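Local coordinates for protein flavin prenyltransferase UbiX (Methanocaldococcus jannaschii, PDB 6M8V) that probably transfers a dimethylallyl group from dimethylallyl monophosphate to N5 and C6 of FMN, making the prenylated flavin cofactor of UbiD decarboxylases, at residues A[71-82]-A[107-118]. Numbering follows the deposited sequence.
Sequences SGSNKFDAVVVV and IALKERRKLIIM. With PO4 (phosphate ion), chain C.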
loop_
_atom_site.group_PDB
_atom_site.type_symbol
_atom_site.label_atom_id
_atom_site.label_comp_id
_atom_site.label_asym_id
_atom_site.label_seq_id
_atom_site.Cartn_x
_atom_site.Cartn_y
_atom_site.Cartn_z
ATOM N N SER A 71 22.417 21.989 13.493
ATOM C CA SER A 71 21.234 22.823 13.351
ATOM C C SER A 71 21.052 23.228 11.899
ATOM O O SER A 71 22.027 23.539 11.207
ATOM C CB SER A 71 21.325 24.077 14.215
ATOM O OG SER A 71 20.340 25.020 13.832
ATOM N N GLY A 72 19.796 23.231 11.449
ATOM C CA GLY A 72 19.487 23.694 10.108
ATOM C C GLY A 72 19.695 25.179 9.913
ATOM O O GLY A 72 19.784 25.636 8.768
ATOM N N SER A 73 19.772 25.943 11.007
ATOM C CA SER A 73 20.054 27.370 10.891
ATOM C C SER A 73 21.425 27.614 10.272
ATOM O O SER A 73 21.653 28.665 9.660
ATOM C CB SER A 73 19.962 28.037 12.264
ATOM O OG SER A 73 20.972 27.555 13.138
ATOM N N ASN A 74 22.346 26.669 10.425
ATOM C CA ASN A 74 23.637 26.721 9.757
ATOM C C ASN A 74 23.569 25.955 8.437
ATOM O O ASN A 74 22.760 25.042 8.259
ATOM C CB ASN A 74 24.735 26.154 10.659
ATOM C CG ASN A 74 24.869 26.925 11.961
ATOM O OD1 ASN A 74 24.822 28.153 11.969
ATOM N ND2 ASN A 74 25.032 26.209 13.070
ATOM N N LYS A 75 24.435 26.337 7.502
ATOM C CA LYS A 75 24.283 25.905 6.121
ATOM C C LYS A 75 25.451 25.040 5.662
ATOM O O LYS A 75 26.575 25.161 6.157
ATOM C CB LYS A 75 24.122 27.119 5.199
ATOM C CG LYS A 75 23.003 28.053 5.647
ATOM C CD LYS A 75 22.443 28.863 4.493
ATOM C CE LYS A 75 20.944 28.644 4.346
ATOM N NZ LYS A 75 20.511 28.662 2.918
ATOM N N PHE A 76 25.149 24.138 4.728
ATOM C CA PHE A 76 26.151 23.368 4.007
ATOM C C PHE A 76 25.568 22.989 2.655
ATOM O O PHE A 76 24.365 23.131 2.412
ATOM C CB PHE A 76 26.605 22.125 4.789
ATOM C CG PHE A 76 25.482 21.205 5.207
ATOM C CD1 PHE A 76 24.904 20.325 4.301
ATOM C CD2 PHE A 76 25.032 21.200 6.519
ATOM C CE1 PHE A 76 23.881 19.474 4.693
ATOM C CE2 PHE A 76 24.014 20.349 6.919
ATOM C CZ PHE A 76 23.438 19.486 6.009
ATOM N N ASP A 77 26.432 22.502 1.767
ATOM C CA ASP A 77 26.011 22.172 0.412
ATOM C C ASP A 77 25.713 20.694 0.204
ATOM O O ASP A 77 24.791 20.366 -0.550
ATOM C CB ASP A 77 27.081 22.615 -0.593
ATOM C CG ASP A 77 27.207 24.121 -0.675
ATOM O OD1 ASP A 77 26.174 24.792 -0.879
ATOM O OD2 ASP A 77 28.336 24.633 -0.522
ATOM N N ALA A 78 26.458 19.796 0.847
ATOM C CA ALA A 78 26.289 18.376 0.580
ATOM C C ALA A 78 26.813 17.560 1.749
ATOM O O ALA A 78 27.725 17.983 2.467
ATOM C CB ALA A 78 27.006 17.962 -0.711
ATOM N N VAL A 79 26.222 16.381 1.922
ATOM C CA VAL A 79 26.669 15.385 2.883
ATOM C C VAL A 79 27.051 14.132 2.115
ATOM O O VAL A 79 26.333 13.717 1.199
ATOM C CB VAL A 79 25.577 15.060 3.923
ATOM C CG1 VAL A 79 26.101 14.077 4.959
ATOM C CG2 VAL A 79 25.097 16.325 4.581
ATOM N N VAL A 80 28.179 13.533 2.477
ATOM C CA VAL A 80 28.595 12.254 1.919
ATOM C C VAL A 80 28.853 11.304 3.076
ATOM O O VAL A 80 29.737 11.555 3.903
ATOM C CB VAL A 80 29.844 12.368 1.030
ATOM C CG1 VAL A 80 30.084 11.045 0.302
ATOM C CG2 VAL A 80 29.686 13.507 0.035
ATOM N N VAL A 81 28.085 10.224 3.138
ATOM C CA VAL A 81 28.281 9.174 4.124
ATOM C C VAL A 81 29.030 8.055 3.410
ATOM O O VAL A 81 28.451 7.317 2.606
ATOM C CB VAL A 81 26.954 8.699 4.720
ATOM C CG1 VAL A 81 27.207 7.802 5.921
ATOM C CG2 VAL A 81 26.103 9.897 5.113
ATOM N N VAL A 82 30.325 7.940 3.695
ATOM C CA VAL A 82 31.193 6.988 3.006
ATOM C C VAL A 82 32.203 6.399 3.986
ATOM O O VAL A 82 32.944 7.147 4.639
ATOM C CB VAL A 82 31.911 7.645 1.816
ATOM C CG1 VAL A 82 32.577 8.955 2.237
ATOM C CG2 VAL A 82 32.936 6.692 1.239
ATOM N N ILE A 107 19.019 16.782 8.697
ATOM C CA ILE A 107 19.000 18.200 8.354
ATOM C C ILE A 107 19.058 18.378 6.844
ATOM O O ILE A 107 18.309 19.173 6.262
ATOM C CB ILE A 107 20.164 18.931 9.050
ATOM C CG1 ILE A 107 19.862 19.131 10.539
ATOM C CG2 ILE A 107 20.473 20.254 8.353
ATOM C CD1 ILE A 107 21.070 19.585 11.350
ATOM N N ALA A 108 19.957 17.640 6.189
ATOM C CA ALA A 108 20.058 17.723 4.736
ATOM C C ALA A 108 18.720 17.430 4.075
ATOM O O ALA A 108 18.351 18.083 3.090
ATOM C CB ALA A 108 21.135 16.761 4.230
ATOM N N LEU A 109 17.965 16.467 4.614
ATOM C CA LEU A 109 16.690 16.114 3.998
ATOM C C LEU A 109 15.639 17.194 4.239
ATOM O O LEU A 109 14.891 17.549 3.322
ATOM C CB LEU A 109 16.208 14.752 4.511
ATOM C CG LEU A 109 17.005 13.522 4.039
ATOM C CD1 LEU A 109 16.686 12.274 4.864
ATOM C CD2 LEU A 109 16.768 13.241 2.557
ATOM N N LYS A 110 15.561 17.735 5.458
ATOM C CA LYS A 110 14.552 18.762 5.701
ATOM C C LYS A 110 14.912 20.079 5.016
ATOM O O LYS A 110 14.016 20.789 4.552
ATOM C CB LYS A 110 14.331 18.967 7.203
ATOM C CG LYS A 110 15.389 19.796 7.935
ATOM C CD LYS A 110 15.264 19.606 9.450
ATOM C CE LYS A 110 16.186 20.533 10.237
ATOM N NZ LYS A 110 15.707 21.943 10.244
ATOM N N GLU A 111 16.199 20.413 4.920
ATOM C CA GLU A 111 16.621 21.640 4.252
ATOM C C GLU A 111 16.834 21.450 2.755
ATOM O O GLU A 111 17.235 22.401 2.075
ATOM C CB GLU A 111 17.906 22.188 4.889
ATOM C CG GLU A 111 17.840 22.392 6.406
ATOM C CD GLU A 111 16.911 23.526 6.828
ATOM O OE1 GLU A 111 16.703 24.464 6.032
ATOM O OE2 GLU A 111 16.398 23.488 7.968
ATOM N N ARG A 112 16.579 20.247 2.237
ATOM C CA ARG A 112 16.691 19.944 0.809
ATOM C C ARG A 112 18.106 20.186 0.289
ATOM O O ARG A 112 18.303 20.738 -0.792
ATOM C CB ARG A 112 15.667 20.732 -0.009
ATOM C CG ARG A 112 14.234 20.559 0.454
ATOM C CD ARG A 112 13.729 19.113 0.311
ATOM N NE ARG A 112 12.296 19.038 0.607
ATOM C CZ ARG A 112 11.496 18.027 0.281
ATOM N NH1 ARG A 112 11.968 16.963 -0.360
ATOM N NH2 ARG A 112 10.211 18.083 0.604
ATOM N N ARG A 113 19.099 19.763 1.061
ATOM C CA ARG A 113 20.489 19.779 0.635
ATOM C C ARG A 113 20.892 18.389 0.157
ATOM O O ARG A 113 20.300 17.380 0.543
ATOM C CB ARG A 113 21.396 20.253 1.775
ATOM C CG ARG A 113 21.039 21.655 2.270
ATOM C CD ARG A 113 21.627 21.974 3.634
ATOM N NE ARG A 113 21.085 23.220 4.180
ATOM C CZ ARG A 113 21.338 23.677 5.406
ATOM N NH1 ARG A 113 22.127 22.994 6.224
ATOM N NH2 ARG A 113 20.799 24.817 5.819
ATOM N N LYS A 114 21.908 18.348 -0.697
ATOM C CA LYS A 114 22.290 17.099 -1.342
ATOM C C LYS A 114 22.828 16.096 -0.323
ATOM O O LYS A 114 23.706 16.416 0.483
ATOM C CB LYS A 114 23.334 17.372 -2.421
ATOM C CG LYS A 114 23.881 16.128 -3.090
ATOM C CD LYS A 114 24.767 16.487 -4.271
ATOM C CE LYS A 114 23.960 17.098 -5.405
ATOM N NZ LYS A 114 24.844 17.474 -6.547
ATOM N N LEU A 115 22.304 14.871 -0.370
ATOM C CA LEU A 115 22.706 13.804 0.536
ATOM C C LEU A 115 23.125 12.595 -0.286
ATOM O O LEU A 115 22.319 12.045 -1.049
ATOM C CB LEU A 115 21.565 13.440 1.495
ATOM C CG LEU A 115 21.734 12.219 2.410
ATOM C CD1 LEU A 115 22.959 12.369 3.302
ATOM C CD2 LEU A 115 20.471 11.993 3.256
ATOM N N ILE A 116 24.380 12.184 -0.126
ATOM C CA ILE A 116 24.943 11.010 -0.784
ATOM C C ILE A 116 25.273 9.981 0.284
ATOM O O ILE A 116 25.971 10.294 1.253
ATOM C CB ILE A 116 26.209 11.361 -1.583
ATOM C CG1 ILE A 116 25.921 12.451 -2.620
ATOM C CG2 ILE A 116 26.803 10.101 -2.216
ATOM C CD1 ILE A 116 27.176 12.983 -3.308
ATOM N N ILE A 117 24.791 8.755 0.102
ATOM C CA ILE A 117 25.104 7.657 1.011
ATOM C C ILE A 117 25.679 6.513 0.195
ATOM O O ILE A 117 25.228 6.247 -0.923
ATOM C CB ILE A 117 23.870 7.194 1.815
ATOM C CG1 ILE A 117 22.768 6.704 0.882
ATOM C CG2 ILE A 117 23.343 8.330 2.678
ATOM C CD1 ILE A 117 21.674 5.922 1.590
ATOM N N MET A 118 26.676 5.832 0.759
ATOM C CA MET A 118 27.387 4.745 0.083
ATOM C C MET A 118 27.334 3.491 0.944
ATOM O O MET A 118 28.322 3.124 1.595
ATOM C CB MET A 118 28.832 5.156 -0.210
ATOM C CG MET A 118 28.921 6.562 -0.774
ATOM S SD MET A 118 30.498 6.946 -1.541
ATOM C CE MET A 118 30.540 5.776 -2.897
HETATM P P PO4 C . 17.017 23.628 13.802
HETATM O O1 PO4 C . 18.259 23.604 14.665
HETATM O O2 PO4 C . 16.451 25.028 13.733
HETATM O O3 PO4 C . 17.360 23.172 12.402
HETATM O O4 PO4 C . 15.993 22.697 14.411
#
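Arg-113 reaches from the start of one strand to the loop leading into its neighbour, Phe-76 included, in the parallel, Rossmann-like sheet of this flavoprotein; strands 78-81 and 114-118 run 7° apart, joined by a right-handed helical crossover. Arg-113 NH1 and NH2 both grip Asn-74 O, NH1 at 3.0 Å on a carbonyl lone pair and NH2 from above the carbonyl plane, while NH2 also bonds Gly-72 O at 3.2 Å. Extended from CG to NE, the chain crosses one face of the Phe-76 ring: CD makes a CH-pi contact 3.8 Å from the ring centroid, and CZ a cation-pi contact, with guanidinium and ring planes 84° apart. With an alanine at this position, the carbonyls of Gly-72 and Asn-74 would probably lose these donors and the ring its cation-pi partner. Ala-108, small enough to fit, meets the ring's edge. Val-79 N bonds Lys-114 O at 2.9 Å; Val-79 and Val-81 lie beside Leu-115 and Ile-117 on one face, Val-80 beside Ile-116 on the other. Farther out, Gly-72, where a side chain would clash with Lys-110 and Glu-111, gives its N to a phosphate, probably a crystallisation component, also bound by Tyr-150 of a second subunit, predicted to bind dimethylallyl phosphate. Glu-111 OE2 salt-bridges Arg-166 of that subunit and, through its anti lone pair, Lys-110 NZ at 2.8 Å.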